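Local atomic coordinates of acetylene hydratase Ahy (Pelobacter acetylenicus, PDB entry 2E7Z), a protein that catalyses the hydration of acetylene to acetaldehyde, using a tungsten-bis(molybdopterin guanine dinucleotide) cofactor and a [4Fe-4S] cluster. Residues K348-Y362 with Y380-L394. Residues are numbered along the deposited sequence; the frame is centred on the assembly and turned at random.
Sequences KKLQLGTETYPFLTY and YFHNMGAFMANPTAL
Leu360 O takes the backbone N-H of Met388 at 2.9 Å, nearly straight at 175°, and also accepts from a water that bridges to Phe387 N. Further along, Asn390 N donates to Leu352 O (2.9 Å), which Ala389 CA approaches as well in a CA-H...O contact. The amide of Gln351 lies alongside the backbone of Phe387 and Met388. With CG anti to the backbone N (chi1 -169°) and the chain extended beyond it, OE1 accepts from Tyr362 N at 2.8 Å, nearly along its C=O axis, while NE2 donates weakly to Phe387 O and also donates to Pro129 O. In this DMSO reductase family enzyme, two largely irregular segments of the molybdopterin oxidoreductase region thus pair by isolated backbone bonds. Asn390 is the N-cap of helix 391-400: its OD1 accepts from Ala393 N in the carbonyl plane, on a lone pair, and a water joins the same oxygen to Thr356 OG1. Ala393 CB, in the helix's first turn, packs 3.4 Å from the N of Gly353, third residue of the type II beta turn Gln351-Thr354. Phe387 CB sits over one face of the Tyr362 ring, 3.6 Å from its centroid, in a CH-pi contact; Lys348 CD lies against the opposite face. The side chains of Leu360 and Met388 run side by side in the same direction, CD1 to CE 4.1 Å, and that of Met388 lies about 11 Å from a bound molybdopterin guanine dinucleotide.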
ATOM      1  N   LYS A 348      10.622   7.454  20.409  1.00 11.39           N
ATOM      2  CA  LYS A 348       9.296   7.467  19.772  1.00 10.97           C
ATOM      3  C   LYS A 348       8.890   8.887  19.412  1.00 11.39           C
ATOM      4  O   LYS A 348       8.381   9.150  18.315  1.00 11.23           O
ATOM      5  CB  LYS A 348       8.231   6.796  20.650  1.00 11.05           C
ATOM      6  CG  LYS A 348       8.448   5.308  20.887  1.00 11.05           C
ATOM      7  CD  LYS A 348       7.189   4.679  21.403  1.00 12.82           C
ATOM      8  CE  LYS A 348       7.250   3.173  21.481  1.00 14.59           C
ATOM      9  NZ  LYS A 348       7.858   2.737  22.766  1.00 18.31           N
ATOM     10  N   LYS A 349       9.081   9.805  20.366  1.00 11.73           N
ATOM     11  CA  LYS A 349       8.703  11.196  20.148  1.00 12.36           C
ATOM     12  C   LYS A 349       9.424  11.868  18.979  1.00 12.15           C
ATOM     13  O   LYS A 349       8.873  12.791  18.369  1.00 13.60           O
ATOM     14  CB  LYS A 349       8.866  12.000  21.469  1.00 13.42           C
ATOM     15  CG  LYS A 349       7.850  11.652  22.542  1.00 18.57           C
ATOM     16  CD  LYS A 349       8.150  12.394  23.866  1.00 26.25           C
ATOM     17  CE  LYS A 349       9.021  11.546  24.796  1.00 30.26           C
ATOM     18  NZ  LYS A 349       9.602  12.288  25.954  1.00 32.28           N
ATOM     19  N   LEU A 350      10.619  11.374  18.637  1.00 11.32           N
ATOM     20  CA  LEU A 350      11.424  11.977  17.574  1.00 11.46           C
ATOM     21  C   LEU A 350      10.962  11.537  16.202  1.00  9.99           C
ATOM     22  O   LEU A 350      11.399  12.103  15.193  1.00  9.78           O
ATOM     23  CB  LEU A 350      12.900  11.574  17.670  1.00 11.41           C
ATOM     24  CG  LEU A 350      13.736  12.206  18.799  1.00 13.20           C
ATOM     25  CD1 LEU A 350      15.143  11.609  18.819  1.00 14.79           C
ATOM     26  CD2 LEU A 350      13.786  13.717  18.689  1.00 16.25           C
ATOM     27  N   GLN A 351      10.125  10.502  16.142  1.00  8.96           N
ATOM     28  CA  GLN A 351       9.734   9.931  14.854  1.00  8.41           C
ATOM     29  C   GLN A 351       9.397  11.029  13.869  1.00  8.33           C
ATOM     30  O   GLN A 351       8.554  11.876  14.144  1.00  9.03           O
ATOM     31  CB  GLN A 351       8.547   9.002  15.039  1.00  8.63           C
ATOM     32  CG  GLN A 351       8.256   8.154  13.771  1.00  8.65           C
ATOM     33  CD  GLN A 351       7.284   7.044  14.098  1.00  9.56           C
ATOM     34  OE1 GLN A 351       6.240   7.291  14.711  1.00  9.90           O
ATOM     35  NE2 GLN A 351       7.616   5.824  13.725  1.00  8.86           N
ATOM     36  N   LEU A 352       9.994  10.990  12.674  1.00  8.25           N
ATOM     37  CA  LEU A 352       9.767  12.100  11.768  1.00  8.45           C
ATOM     38  C   LEU A 352       8.347  12.116  11.272  1.00  8.55           C
ATOM     39  O   LEU A 352       7.806  11.093  10.864  1.00  9.05           O
ATOM     40  CB  LEU A 352      10.744  11.971  10.594  1.00  8.36           C
ATOM     41  CG  LEU A 352      12.176  12.317  11.036  1.00  7.80           C
ATOM     42  CD1 LEU A 352      13.225  11.759  10.094  1.00  8.64           C
ATOM     43  CD2 LEU A 352      12.366  13.806  11.133  1.00  9.91           C
ATOM     44  N   GLY A 353       7.720  13.293  11.304  1.00  8.39           N
ATOM     45  CA  GLY A 353       6.281  13.399  11.121  1.00  9.12           C
ATOM     46  C   GLY A 353       5.557  13.783  12.399  1.00  9.33           C
ATOM     47  O   GLY A 353       4.466  14.346  12.338  1.00  9.82           O
ATOM     48  N   THR A 354       6.177  13.525  13.543  1.00  9.90           N
ATOM     49  CA  THR A 354       5.526  13.877  14.806  1.00 10.31           C
ATOM     50  C   THR A 354       5.209  15.373  14.853  1.00 11.40           C
ATOM     51  O   THR A 354       4.178  15.754  15.409  1.00 11.38           O
ATOM     52  CB  THR A 354       6.393  13.429  15.988  1.00 10.63           C
ATOM     53  OG1 THR A 354       6.569  12.007  15.926  1.00  9.88           O
ATOM     54  CG2 THR A 354       5.706  13.763  17.345  1.00 12.11           C
ATOM     55  N   GLU A 355       6.058  16.202  14.260  1.00 11.14           N
ATOM     56  CA  GLU A 355       5.910  17.645  14.304  1.00 12.55           C
ATOM     57  C   GLU A 355       5.097  18.216  13.142  1.00 12.42           C
ATOM     58  O   GLU A 355       4.813  19.428  13.138  1.00 13.72           O
ATOM     59  CB  GLU A 355       7.286  18.330  14.371  1.00 14.00           C
ATOM     60  CG  GLU A 355       8.159  17.935  15.559  1.00 16.39           C
ATOM     61  CD  GLU A 355       7.481  18.067  16.911  1.00 19.36           C
ATOM     62  OE1 GLU A 355       6.850  19.119  17.190  1.00 21.88           O
ATOM     63  OE2 GLU A 355       7.588  17.113  17.712  1.00 22.71           O
ATOM     64  N   THR A 356       4.688  17.371  12.189  1.00 10.74           N
ATOM     65  CA  THR A 356       3.980  17.843  11.008  1.00 11.63           C
ATOM     66  C   THR A 356       2.662  17.123  10.796  1.00 10.69           C
ATOM     67  O   THR A 356       1.610  17.773  10.754  1.00 11.99           O
ATOM     68  CB  THR A 356       4.844  17.682   9.736  1.00 11.45           C
ATOM     69  OG1 THR A 356       5.313  16.327   9.647  1.00 10.61           O
ATOM     70  CG2 THR A 356       6.033  18.652   9.777  1.00 13.46           C
ATOM     71  N   TYR A 357       2.720  15.793  10.700  1.00 10.44           N
ATOM     72  CA  TYR A 357       1.551  14.939  10.552  1.00 10.43           C
ATOM     73  C   TYR A 357       1.648  13.767  11.532  1.00 10.86           C
ATOM     74  O   TYR A 357       1.952  12.627  11.155  1.00 10.32           O
ATOM     75  CB  TYR A 357       1.406  14.459   9.116  1.00 10.67           C
ATOM     76  CG  TYR A 357       1.221  15.604   8.180  1.00  9.85           C
ATOM     77  CD1 TYR A 357      -0.045  16.110   7.941  1.00 10.93           C
ATOM     78  CD2 TYR A 357       2.314  16.152   7.484  1.00  9.93           C
ATOM     79  CE1 TYR A 357      -0.241  17.172   7.074  1.00 11.88           C
ATOM     80  CE2 TYR A 357       2.136  17.217   6.622  1.00 10.71           C
ATOM     81  CZ  TYR A 357       0.853  17.731   6.434  1.00  9.81           C
ATOM     82  OH  TYR A 357       0.672  18.789   5.570  1.00 12.08           O
ATOM     83  N   PRO A 358       1.423  14.056  12.813  1.00 11.14           N
ATOM     84  CA  PRO A 358       1.630  13.040  13.852  1.00 11.17           C
ATOM     85  C   PRO A 358       0.675  11.836  13.826  1.00 11.05           C
ATOM     86  O   PRO A 358       0.950  10.834  14.472  1.00 11.01           O
ATOM     87  CB  PRO A 358       1.447  13.849  15.162  1.00 11.51           C
ATOM     88  CG  PRO A 358       0.558  14.982  14.737  1.00 11.54           C
ATOM     89  CD  PRO A 358       1.074  15.368  13.401  1.00 11.18           C
ATOM     90  N   PHE A 359      -0.465  11.944  13.158  1.00 10.98           N
ATOM     91  CA  PHE A 359      -1.485  10.874  13.237  1.00 11.19           C
ATOM     92  C   PHE A 359      -0.896   9.441  13.180  1.00 11.04           C
ATOM     93  O   PHE A 359      -1.118   8.626  14.062  1.00 11.72           O
ATOM     94  CB  PHE A 359      -2.554  11.096  12.166  1.00 12.13           C
ATOM     95  CG  PHE A 359      -3.563   9.971  12.041  1.00 13.38           C
ATOM     96  CD1 PHE A 359      -3.948   9.219  13.152  1.00 13.71           C
ATOM     97  CD2 PHE A 359      -4.167   9.719  10.829  1.00 14.83           C
ATOM     98  CE1 PHE A 359      -4.865   8.165  13.027  1.00 16.54           C
ATOM     99  CE2 PHE A 359      -5.113   8.685  10.696  1.00 15.87           C
ATOM    100  CZ  PHE A 359      -5.453   7.907  11.807  1.00 15.46           C
ATOM    101  N   LEU A 360      -0.129   9.141  12.135  1.00 10.66           N
ATOM    102  CA  LEU A 360       0.311   7.762  11.908  1.00 10.10           C
ATOM    103  C   LEU A 360       1.591   7.364  12.656  1.00 10.12           C
ATOM    104  O   LEU A 360       2.057   6.213  12.564  1.00  9.59           O
ATOM    105  CB  LEU A 360       0.410   7.505  10.400  1.00  9.96           C
ATOM    106  CG  LEU A 360      -0.935   7.542   9.630  1.00 10.23           C
ATOM    107  CD1 LEU A 360      -0.746   7.565   8.120  1.00  9.99           C
ATOM    108  CD2 LEU A 360      -1.911   6.407  10.095  1.00 11.70           C
ATOM    109  N   THR A 361       2.144   8.315  13.408  1.00  9.92           N
ATOM    110  CA  THR A 361       3.291   8.069  14.264  1.00  9.83           C
ATOM    111  C   THR A 361       2.907   7.365  15.550  1.00 10.98           C
ATOM    112  O   THR A 361       1.722   7.279  15.888  1.00 11.03           O
ATOM    113  CB  THR A 361       4.060   9.356  14.632  1.00 10.29           C
ATOM    114  OG1 THR A 361       3.253  10.126  15.558  1.00 10.62           O
ATOM    115  CG2 THR A 361       4.429  10.192  13.387  1.00  9.59           C
ATOM    116  N   TYR A 362       3.909   6.894  16.285  1.00 10.84           N
ATOM    117  CA  TYR A 362       3.656   6.415  17.657  1.00 11.25           C
ATOM    118  C   TYR A 362       2.821   7.401  18.456  1.00 12.01           C
ATOM    119  O   TYR A 362       1.905   6.995  19.200  1.00 12.40           O
ATOM    120  CB  TYR A 362       4.938   6.210  18.429  1.00 10.94           C
ATOM    121  CG  TYR A 362       5.749   5.011  18.011  1.00 10.58           C
ATOM    122  CD1 TYR A 362       5.363   3.725  18.397  1.00 10.04           C
ATOM    123  CD2 TYR A 362       6.931   5.171  17.285  1.00  9.42           C
ATOM    124  CE1 TYR A 362       6.130   2.614  18.047  1.00  9.40           C
ATOM    125  CE2 TYR A 362       7.702   4.056  16.893  1.00  9.65           C
ATOM    126  CZ  TYR A 362       7.298   2.792  17.296  1.00  9.52           C
ATOM    127  OH  TYR A 362       8.041   1.689  16.985  1.00  9.93           O
ATOM    128  N   TYR A 380       1.061  -2.422  21.380  1.00 12.95           N
ATOM    129  CA  TYR A 380       1.441  -1.820  20.111  1.00 12.60           C
ATOM    130  C   TYR A 380       1.018  -2.765  18.986  1.00 12.86           C
ATOM    131  O   TYR A 380       1.796  -3.610  18.554  1.00 13.59           O
ATOM    132  CB  TYR A 380       2.957  -1.572  20.052  1.00 13.42           C
ATOM    133  CG  TYR A 380       3.414  -0.541  21.050  1.00 12.65           C
ATOM    134  CD1 TYR A 380       3.286   0.817  20.777  1.00 13.29           C
ATOM    135  CD2 TYR A 380       3.958  -0.927  22.280  1.00 15.58           C
ATOM    136  CE1 TYR A 380       3.725   1.766  21.659  1.00 14.20           C
ATOM    137  CE2 TYR A 380       4.378   0.033  23.201  1.00 15.67           C
ATOM    138  CZ  TYR A 380       4.250   1.378  22.874  1.00 15.36           C
ATOM    139  OH  TYR A 380       4.677   2.371  23.707  1.00 18.01           O
ATOM    140  N   PHE A 381      -0.212  -2.619  18.509  1.00 11.63           N
ATOM    141  CA  PHE A 381      -0.809  -3.520  17.543  1.00 11.57           C
ATOM    142  C   PHE A 381      -0.376  -2.969  16.208  1.00 10.87           C
ATOM    143  O   PHE A 381      -0.857  -1.945  15.752  1.00 10.87           O
ATOM    144  CB  PHE A 381      -2.333  -3.499  17.730  1.00 11.40           C
ATOM    145  CG  PHE A 381      -3.122  -4.245  16.690  1.00 12.56           C
ATOM    146  CD1 PHE A 381      -2.591  -5.290  15.948  1.00 12.90           C
ATOM    147  CD2 PHE A 381      -4.470  -3.918  16.495  1.00 12.89           C
ATOM    148  CE1 PHE A 381      -3.372  -5.953  15.002  1.00 12.82           C
ATOM    149  CE2 PHE A 381      -5.260  -4.590  15.565  1.00 14.12           C
ATOM    150  CZ  PHE A 381      -4.712  -5.619  14.820  1.00 13.43           C
ATOM    151  N   HIS A 382       0.584  -3.657  15.585  1.00 10.39           N
ATOM    152  CA  HIS A 382       1.139  -3.251  14.286  1.00  9.69           C
ATOM    153  C   HIS A 382       0.160  -3.750  13.235  1.00  9.57           C
ATOM    154  O   HIS A 382       0.391  -4.771  12.594  1.00  9.82           O
ATOM    155  CB  HIS A 382       2.521  -3.865  14.094  1.00 10.19           C
ATOM    156  CG  HIS A 382       3.207  -3.405  12.855  1.00  9.65           C
ATOM    157  ND1 HIS A 382       3.120  -4.099  11.667  1.00  8.41           N
ATOM    158  CD2 HIS A 382       3.995  -2.329  12.619  1.00  8.43           C
ATOM    159  CE1 HIS A 382       3.859  -3.480  10.757  1.00  8.61           C
ATOM    160  NE2 HIS A 382       4.387  -2.397  11.303  1.00  8.75           N
ATOM    161  N   ASN A 383      -0.943  -3.021  13.072  1.00  9.31           N
ATOM    162  CA  ASN A 383      -2.008  -3.452  12.174  1.00  9.85           C
ATOM    163  C   ASN A 383      -1.706  -3.059  10.734  1.00  9.51           C
ATOM    164  O   ASN A 383      -1.782  -1.877  10.357  1.00  9.87           O
ATOM    165  CB  ASN A 383      -3.299  -2.830  12.708  1.00 10.33           C
ATOM    166  CG  ASN A 383      -4.594  -3.385  12.071  1.00 11.54           C
ATOM    167  OD1 ASN A 383      -5.635  -2.750  12.220  1.00 13.80           O
ATOM    168  ND2 ASN A 383      -4.550  -4.527  11.392  1.00 11.16           N
ATOM    169  N   MET A 384      -1.347  -4.079   9.941  1.00  9.00           N
ATOM    170  CA  MET A 384      -0.946  -3.974   8.517  1.00  9.33           C
ATOM    171  C   MET A 384       0.423  -3.310   8.404  1.00  9.06           C
ATOM    172  O   MET A 384       1.418  -4.012   8.190  1.00  8.44           O
ATOM    173  CB  MET A 384      -2.032  -3.274   7.655  1.00  9.96           C
ATOM    174  CG  MET A 384      -3.486  -3.768   7.889  1.00 10.76           C
ATOM    175  SD  MET A 384      -3.712  -5.567   7.790  1.00 11.31           S
ATOM    176  CE  MET A 384      -3.857  -5.751   5.992  1.00 13.70           C
ATOM    177  N   GLY A 385       0.481  -1.991   8.618  1.00  8.65           N
ATOM    178  CA  GLY A 385       1.754  -1.238   8.673  1.00  8.65           C
ATOM    179  C   GLY A 385       1.468  -0.105   9.626  1.00  9.03           C
ATOM    180  O   GLY A 385       0.428   0.539   9.484  1.00 10.60           O
ATOM    181  N   ALA A 386       2.322   0.106  10.631  1.00  8.54           N
ATOM    182  CA  ALA A 386       1.977   1.043  11.689  1.00  9.27           C
ATOM    183  C   ALA A 386       3.186   1.649  12.336  1.00  8.81           C
ATOM    184  O   ALA A 386       4.304   1.122  12.268  1.00  9.13           O
ATOM    185  CB  ALA A 386       1.105   0.343  12.767  1.00  9.49           C
ATOM    186  N   PHE A 387       2.920   2.766  13.003  1.00  8.56           N
ATOM    187  CA  PHE A 387       3.919   3.517  13.785  1.00  8.50           C
ATOM    188  C   PHE A 387       4.985   3.974  12.801  1.00  8.04           C
ATOM    189  O   PHE A 387       6.137   3.505  12.780  1.00  8.57           O
ATOM    190  CB  PHE A 387       4.475   2.701  14.957  1.00  8.93           C
ATOM    191  CG  PHE A 387       3.413   1.910  15.682  1.00  8.81           C
ATOM    192  CD1 PHE A 387       2.304   2.552  16.214  1.00 10.66           C
ATOM    193  CD2 PHE A 387       3.501   0.534  15.842  1.00 10.50           C
ATOM    194  CE1 PHE A 387       1.298   1.847  16.860  1.00 11.53           C
ATOM    195  CE2 PHE A 387       2.493  -0.182  16.535  1.00 12.08           C
ATOM    196  CZ  PHE A 387       1.390   0.495  17.031  1.00 11.25           C
ATOM    197  N   MET A 388       4.569   4.883  11.936  1.00  7.79           N
ATOM    198  CA  MET A 388       5.348   5.194  10.739  1.00  7.80           C
ATOM    199  C   MET A 388       5.806   6.627  10.688  1.00  7.80           C
ATOM    200  O   MET A 388       5.065   7.582  11.003  1.00  8.71           O
ATOM    201  CB  MET A 388       4.513   4.911   9.478  1.00  9.35           C
ATOM    202  CG  MET A 388       3.855   3.536   9.455  1.00  8.62           C
ATOM    203  SD  MET A 388       3.024   3.169   7.891  1.00 10.53           S
ATOM    204  CE  MET A 388       1.454   4.056   8.100  1.00 10.63           C
ATOM    205  N   ALA A 389       7.026   6.792  10.187  1.00  7.87           N
ATOM    206  CA  ALA A 389       7.498   8.114   9.841  1.00  7.73           C
ATOM    207  C   ALA A 389       6.759   8.606   8.612  1.00  7.59           C
ATOM    208  O   ALA A 389       6.498   7.851   7.675  1.00  8.37           O
ATOM    209  CB  ALA A 389       9.020   8.090   9.568  1.00  8.34           C
ATOM    210  N   ASN A 390       6.483   9.898   8.567  1.00  7.70           N
ATOM    211  CA  ASN A 390       5.850  10.508   7.422  1.00  8.11           C
ATOM    212  C   ASN A 390       6.910  10.585   6.306  1.00  7.91           C
ATOM    213  O   ASN A 390       8.007  11.074   6.544  1.00  7.71           O
ATOM    214  CB  ASN A 390       5.404  11.921   7.765  1.00  7.74           C
ATOM    215  CG  ASN A 390       4.773  12.634   6.597  1.00  8.42           C
ATOM    216  OD1 ASN A 390       5.439  13.429   5.957  1.00  9.63           O
ATOM    217  ND2 ASN A 390       3.479  12.368   6.323  1.00  8.56           N
ATOM    218  N   PRO A 391       6.611  10.081   5.094  1.00  7.26           N
ATOM    219  CA  PRO A 391       7.658  10.105   4.046  1.00  6.80           C
ATOM    220  C   PRO A 391       8.195  11.487   3.701  1.00  7.01           C
ATOM    221  O   PRO A 391       9.403  11.646   3.505  1.00  7.04           O
ATOM    222  CB  PRO A 391       6.939   9.474   2.828  1.00  8.11           C
ATOM    223  CG  PRO A 391       5.931   8.543   3.502  1.00  7.92           C
ATOM    224  CD  PRO A 391       5.406   9.392   4.614  1.00  7.49           C
ATOM    225  N   THR A 392       7.326  12.486   3.596  1.00  7.47           N
ATOM    226  CA  THR A 392       7.799  13.820   3.291  1.00  7.90           C
ATOM    227  C   THR A 392       8.742  14.306   4.399  1.00  7.96           C
ATOM    228  O   THR A 392       9.781  14.886   4.125  1.00  7.89           O
ATOM    229  CB  THR A 392       6.580  14.791   3.131  1.00  8.09           C
ATOM    230  OG1 THR A 392       5.782  14.321   2.033  1.00  8.86           O
ATOM    231  CG2 THR A 392       7.044  16.216   2.858  1.00  8.97           C
ATOM    232  N   ALA A 393       8.381  14.076   5.669  1.00  7.51           N
ATOM    233  CA  ALA A 393       9.287  14.447   6.759  1.00  7.70           C
ATOM    234  C   ALA A 393      10.608  13.683   6.663  1.00  7.51           C
ATOM    235  O   ALA A 393      11.683  14.247   6.927  1.00  7.54           O
ATOM    236  CB  ALA A 393       8.651  14.212   8.117  1.00  7.98           C
ATOM    237  N   LEU A 394      10.522  12.398   6.312  1.00  7.22           N
ATOM    238  CA  LEU A 394      11.740  11.594   6.256  1.00  7.24           C
ATOM    239  C   LEU A 394      12.684  12.091   5.149  1.00  6.48           C
ATOM    240  O   LEU A 394      13.879  12.319   5.393  1.00  6.53           O
ATOM    241  CB  LEU A 394      11.389  10.128   6.049  1.00  7.19           C
ATOM    242  CG  LEU A 394      12.600   9.204   5.932  1.00  7.28           C
ATOM    243  CD1 LEU A 394      13.505   9.250   7.223  1.00  9.85           C
ATOM    244  CD2 LEU A 394      12.115   7.807   5.624  1.00  9.41           C
TER
HETATM  245  O   HOH W   1       5.837  15.948   7.034  1.00  9.89           O
HETATM  246  O   HOH W   2       3.559   9.859  10.157  1.00 11.67           O
HETATM  247  O   HOH W   3       0.398   3.942  12.380  1.00  9.45           O